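Local coordinates for pullulanase (Klebsiella oxytoca, PDB 2YOC), which hydrolyses the alpha-1,6-glucosidic linkages of pullulan and related branched alpha-glucans, and is a substrate of a type 2 secretion system, at residues E363-Y368 and E377-V382; V309-D314 and F344-M349. One frame throughout, in Å; residues are numbered along the deposited sequence.

Contact 1: residues E363-Y368 and E377-V382; sequences EVTDPY and EYSQVV. With SO4 (sulfate ion), chain O.
Ser379 reaches across to the backbone of Asp366 and makes the one hydrogen bond between 363-368 and 377-382. Asp366 N donates to Ser379 OG at 2.7 Å, and the bond is nearly straight, 171° at the hydrogen. With OG anti to its own carbonyl carbon (chi1 -55°), Ser379 holds that oxygen toward Asp366 N.

The van der Waals contacts centre on Thr365. Its CB lies 3.4 Å from the same Ser379 OG. Its methyl, CG2, lies over the 377-379 backbone, 3.4 Å from Glu377 O and 3.6 Å from Ser379 N. The hydroxyl of Thr365 has a different role and is hydrogen-bonded to His551. Asp366 CB also packs on Ser379 OG, at 3.6 Å.

Segment 363-368 carries the end of strand 358-364 and the loop after it, within the region assigned to carbohydrate-binding module 48. Both strand 358-364 and the short strand 379-380 pair with strand 344-353, so the contact joins the two where the first has run out into loop.

The carboxylate of Asp366 is turned to other partners. OD1 accepts from Tyr368 N at 3.0 Å, closing an Asx turn; the donor stands above the carboxylate plane, 42° out of it. OD2 takes the hydroxyls of Tyr345 and Tyr347, so both oxygens of the buried group are held.

Gln380 extends to a sulfate, probably from the crystallisation liquor. Its NE2 donates to sulfate O1 at 3.2 Å and also to Gly342 O. Thr566 OG1 is a second protein partner of the sulfate.

Contact 2: residues V309-D314 and F344-M349; sequences VVYSAD and FYRYAM
Val309 and Tyr311 pair with Arg346 and Phe344 in antiparallel register, the strand axes 158° apart. Four backbone hydrogen bonds hold the ladder. Val309 N to Arg346 O is 2.9 Å, and the return bond from Arg346 N to Val309 O is 3.3 Å. Tyr311 N to Phe344 O is 2.8 Å, and Phe344 N to Tyr311 O is 3.3 Å. Val310 and Tyr345 form the non-hydrogen-bonded pair between them. Here Tyr345 CA makes a CA-H...O contact with Val309 O.

Apolar contacts lie on the face of Val309, Tyr311, Phe344 and Arg346. Val309 CG2 meets Ala348 CB at 3.7 Å, and Tyr311 CB meets Phe344 CB at 3.9 Å. The Phe344 ring turns its edge to Ala313 CA, with Ser312 O 3.6 Å from its CD2.

The Arg346 chain bends at chi3 (-65°), which turns NE out of the line of the chain. Arg346 NH2 lies 3.2 Å from Tyr311 OH. The ring and guanidinium planes are 73° apart. Glu363 is the main polar partner of both residues, and its bond to Arg346 NE is a salt bridge.

The pairing belongs to the antiparallel beta-sandwich of the module 48 domain. Strand 305-311 has strand 317-326 on its other edge. Strands 358-364 and 379-380 line the edge of strand 344-353 away from 305-311.

The contacts are neighbours in one antiparallel sheet, their centres 8 Å apart. Strand 344-353 joins them: contact 2 pairs it with 305-311, while both segments of contact 1 meet its other edge. Two probable hydrogen bonds run from contact 1 to contact 2, Glu363 OE1 to Tyr311 OH (2.5 Å) and Asp366 OD2 to Tyr347 OH (2.7 Å). Tyr378 adds packing, its CE2 3.3 Å from Arg346 NH1, and its ring meets that of Tyr311 edge-to-face. The sulfate bound by Gln380 is about 5 Å from the Phe344 side chain. A calcium ion lies about 10 Å from the side chain of Glu377 and one about 13 Å from that of Phe344.

Contact 1: residues E363-Y368 and E377-V382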
# COMPACT_ATOMS: atom_id res chain seq x y z
N GLU B 363 37.76 -41.63 -27.93
CA GLU B 363 37.02 -41.35 -29.15
C GLU B 363 35.66 -40.86 -28.70
O GLU B 363 35.01 -41.50 -27.88
CB GLU B 363 36.87 -42.59 -30.01
CG GLU B 363 38.14 -42.93 -30.75
CD GLU B 363 37.94 -44.07 -31.72
OE1 GLU B 363 36.82 -44.18 -32.27
OE2 GLU B 363 38.88 -44.87 -31.90
N VAL B 364 35.29 -39.67 -29.20
CA VAL B 364 34.07 -38.93 -28.84
C VAL B 364 33.23 -38.73 -30.10
O VAL B 364 33.78 -38.57 -31.19
CB VAL B 364 34.46 -37.56 -28.19
CG1 VAL B 364 33.26 -36.87 -27.53
CG2 VAL B 364 35.57 -37.72 -27.17
N THR B 365 31.90 -38.69 -29.95
CA THR B 365 30.97 -38.39 -31.04
C THR B 365 30.97 -36.87 -31.29
O THR B 365 31.46 -36.11 -30.44
CB THR B 365 29.56 -38.95 -30.75
OG1 THR B 365 29.18 -38.69 -29.40
CG2 THR B 365 29.45 -40.42 -31.06
N ASP B 366 30.45 -36.42 -32.43
CA ASP B 366 30.44 -35.00 -32.77
C ASP B 366 29.34 -34.27 -31.99
O ASP B 366 28.19 -34.72 -32.03
CB ASP B 366 30.14 -34.83 -34.27
CG ASP B 366 30.72 -33.60 -34.95
OD1 ASP B 366 30.69 -32.50 -34.35
OD2 ASP B 366 31.16 -33.73 -36.10
N PRO B 367 29.62 -33.11 -31.34
CA PRO B 367 28.52 -32.35 -30.73
C PRO B 367 27.57 -31.79 -31.82
O PRO B 367 26.39 -31.53 -31.57
CB PRO B 367 29.22 -31.19 -30.01
CG PRO B 367 30.66 -31.36 -30.23
CD PRO B 367 30.91 -32.40 -31.25
N TYR B 368 28.12 -31.59 -33.02
CA TYR B 368 27.45 -31.10 -34.21
C TYR B 368 26.93 -32.25 -35.09
O TYR B 368 26.58 -32.00 -36.25
CB TYR B 368 28.40 -30.19 -34.99
CG TYR B 368 28.37 -28.75 -34.53
CD1 TYR B 368 29.01 -28.37 -33.35
CD2 TYR B 368 27.71 -27.78 -35.27
CE1 TYR B 368 29.00 -27.04 -32.93
CE2 TYR B 368 27.68 -26.45 -34.85
CZ TYR B 368 28.32 -26.08 -33.67
OH TYR B 368 28.29 -24.76 -33.26
N GLU B 377 26.24 -44.18 -30.32
CA GLU B 377 27.63 -44.62 -30.12
C GLU B 377 28.59 -44.00 -31.13
O GLU B 377 29.75 -43.76 -30.78
CB GLU B 377 27.75 -46.15 -30.18
CG GLU B 377 27.00 -46.87 -29.07
CD GLU B 377 27.02 -48.38 -29.20
OE1 GLU B 377 27.40 -48.88 -30.28
OE2 GLU B 377 26.65 -49.06 -28.21
N TYR B 378 28.12 -43.80 -32.38
CA TYR B 378 28.91 -43.23 -33.47
C TYR B 378 28.11 -42.15 -34.19
O TYR B 378 26.90 -42.32 -34.42
CB TYR B 378 29.32 -44.29 -34.51
CG TYR B 378 30.09 -45.47 -33.98
CD1 TYR B 378 29.43 -46.55 -33.39
CD2 TYR B 378 31.47 -45.57 -34.16
CE1 TYR B 378 30.14 -47.66 -32.91
CE2 TYR B 378 32.18 -46.70 -33.74
CZ TYR B 378 31.51 -47.74 -33.11
OH TYR B 378 32.21 -48.84 -32.66
N SER B 379 28.79 -41.07 -34.59
CA SER B 379 28.17 -40.02 -35.40
C SER B 379 28.15 -40.56 -36.86
O SER B 379 28.96 -41.41 -37.22
CB SER B 379 28.98 -38.73 -35.33
OG SER B 379 29.21 -38.27 -34.02
N GLN B 380 27.20 -40.09 -37.68
CA GLN B 380 27.12 -40.47 -39.08
C GLN B 380 27.23 -39.24 -39.98
O GLN B 380 26.65 -38.20 -39.67
CB GLN B 380 25.78 -41.16 -39.35
CG GLN B 380 25.83 -42.07 -40.57
CD GLN B 380 24.48 -42.62 -40.95
OE1 GLN B 380 23.44 -42.27 -40.38
NE2 GLN B 380 24.47 -43.46 -41.97
N VAL B 381 27.97 -39.35 -41.10
CA VAL B 381 28.07 -38.27 -42.09
C VAL B 381 26.72 -38.27 -42.81
O VAL B 381 26.29 -39.30 -43.31
CB VAL B 381 29.24 -38.47 -43.10
CG1 VAL B 381 29.14 -37.46 -44.24
CG2 VAL B 381 30.60 -38.37 -42.41
N VAL B 382 26.05 -37.10 -42.84
CA VAL B 382 24.74 -36.95 -43.46
C VAL B 382 24.55 -35.64 -44.21
O VAL B 382 25.23 -34.65 -43.95
CB VAL B 382 23.61 -37.21 -42.43
CG1 VAL B 382 23.24 -35.95 -41.65
CG2 VAL B 382 22.39 -37.82 -43.09
S SO4 O . 21.41 -45.40 -43.93
O1 SO4 O . 22.06 -45.47 -42.60
O2 SO4 O . 21.63 -44.06 -44.51
O3 SO4 O . 19.94 -45.61 -43.79
O4 SO4 O . 21.98 -46.43 -44.83

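Contact 2: residues V309-D314 and F344-M349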
# COMPACT_ATOMS: atom_id res chain seq x y z
N VAL B 309 38.14 -40.68 -37.15
CA VAL B 309 38.20 -42.14 -37.27
C VAL B 309 36.97 -42.47 -38.06
O VAL B 309 35.88 -42.07 -37.65
CB VAL B 309 38.22 -42.87 -35.89
CG1 VAL B 309 38.44 -44.37 -36.07
CG2 VAL B 309 39.28 -42.28 -34.97
N VAL B 310 37.13 -43.13 -39.20
CA VAL B 310 36.00 -43.47 -40.06
C VAL B 310 35.73 -44.97 -39.95
O VAL B 310 36.65 -45.79 -40.07
CB VAL B 310 36.23 -43.00 -41.53
CG1 VAL B 310 35.04 -43.32 -42.43
CG2 VAL B 310 36.57 -41.52 -41.60
N TYR B 311 34.46 -45.31 -39.70
CA TYR B 311 33.98 -46.67 -39.51
C TYR B 311 33.04 -47.17 -40.57
O TYR B 311 32.20 -46.42 -41.08
CB TYR B 311 33.26 -46.79 -38.16
CG TYR B 311 34.17 -46.66 -36.97
CD1 TYR B 311 34.82 -47.76 -36.45
CD2 TYR B 311 34.33 -45.44 -36.32
CE1 TYR B 311 35.61 -47.66 -35.31
CE2 TYR B 311 35.14 -45.32 -35.20
CZ TYR B 311 35.78 -46.44 -34.69
OH TYR B 311 36.59 -46.34 -33.59
N SER B 312 33.09 -48.50 -40.79
CA SER B 312 32.20 -49.23 -41.68
C SER B 312 30.84 -49.30 -40.99
O SER B 312 30.71 -48.84 -39.85
CB SER B 312 32.73 -50.65 -41.90
OG SER B 312 32.86 -51.40 -40.69
N ALA B 313 29.86 -49.94 -41.64
CA ALA B 313 28.55 -50.16 -41.04
C ALA B 313 28.67 -51.18 -39.90
O ALA B 313 27.91 -51.12 -38.93
CB ALA B 313 27.59 -50.68 -42.08
N ASP B 314 29.67 -52.09 -40.00
CA ASP B 314 29.98 -53.14 -39.03
C ASP B 314 30.79 -52.56 -37.86
O ASP B 314 31.14 -53.29 -36.93
CB ASP B 314 30.76 -54.28 -39.71
CG ASP B 314 30.40 -54.51 -41.17
OD1 ASP B 314 29.20 -54.32 -41.53
OD2 ASP B 314 31.30 -54.91 -41.95
N PHE B 344 30.28 -43.78 -40.70
CA PHE B 344 30.25 -43.56 -39.27
C PHE B 344 31.59 -42.99 -38.85
O PHE B 344 32.60 -43.25 -39.50
CB PHE B 344 29.89 -44.84 -38.52
CG PHE B 344 28.45 -45.26 -38.72
CD1 PHE B 344 27.42 -44.58 -38.07
CD2 PHE B 344 28.13 -46.34 -39.53
CE1 PHE B 344 26.10 -44.97 -38.25
CE2 PHE B 344 26.81 -46.75 -39.69
CZ PHE B 344 25.80 -46.05 -39.06
N TYR B 345 31.60 -42.19 -37.80
CA TYR B 345 32.83 -41.56 -37.34
C TYR B 345 32.74 -41.11 -35.91
O TYR B 345 31.64 -40.92 -35.35
CB TYR B 345 33.21 -40.35 -38.25
CG TYR B 345 32.35 -39.12 -38.05
CD1 TYR B 345 31.07 -39.06 -38.59
CD2 TYR B 345 32.82 -38.01 -37.36
CE1 TYR B 345 30.27 -37.93 -38.42
CE2 TYR B 345 32.03 -36.88 -37.15
CZ TYR B 345 30.75 -36.85 -37.68
OH TYR B 345 29.94 -35.75 -37.47
N ARG B 346 33.92 -40.87 -35.35
CA ARG B 346 34.15 -40.31 -34.03
C ARG B 346 35.47 -39.57 -34.13
O ARG B 346 36.28 -39.88 -35.02
CB ARG B 346 34.24 -41.42 -32.98
CG ARG B 346 32.93 -42.12 -32.70
CD ARG B 346 32.97 -42.87 -31.41
NE ARG B 346 33.93 -43.97 -31.45
CZ ARG B 346 33.66 -45.21 -31.08
NH1 ARG B 346 32.44 -45.52 -30.65
NH2 ARG B 346 34.60 -46.14 -31.12
N TYR B 347 35.71 -38.61 -33.25
CA TYR B 347 36.96 -37.88 -33.19
C TYR B 347 37.78 -38.51 -32.11
O TYR B 347 37.29 -38.67 -31.00
CB TYR B 347 36.75 -36.39 -32.84
CG TYR B 347 35.96 -35.64 -33.88
CD1 TYR B 347 36.43 -35.54 -35.19
CD2 TYR B 347 34.73 -35.06 -33.58
CE1 TYR B 347 35.69 -34.88 -36.17
CE2 TYR B 347 33.99 -34.39 -34.55
CZ TYR B 347 34.48 -34.29 -35.84
OH TYR B 347 33.79 -33.63 -36.81
N ALA B 348 39.02 -38.90 -32.43
CA ALA B 348 39.94 -39.47 -31.45
C ALA B 348 40.73 -38.30 -30.85
O ALA B 348 41.54 -37.66 -31.54
CB ALA B 348 40.86 -40.46 -32.11
N MSE B 349 40.40 -37.97 -29.58
CA MSE B 349 40.99 -36.86 -28.85
C MSE B 349 42.25 -37.25 -28.09
O MSE B 349 42.40 -38.39 -27.64
CB MSE B 349 39.99 -36.35 -27.82
CG MSE B 349 38.61 -36.04 -28.36
SE MSE B 349 38.59 -34.54 -29.59
CE MSE B 349 39.45 -33.15 -28.41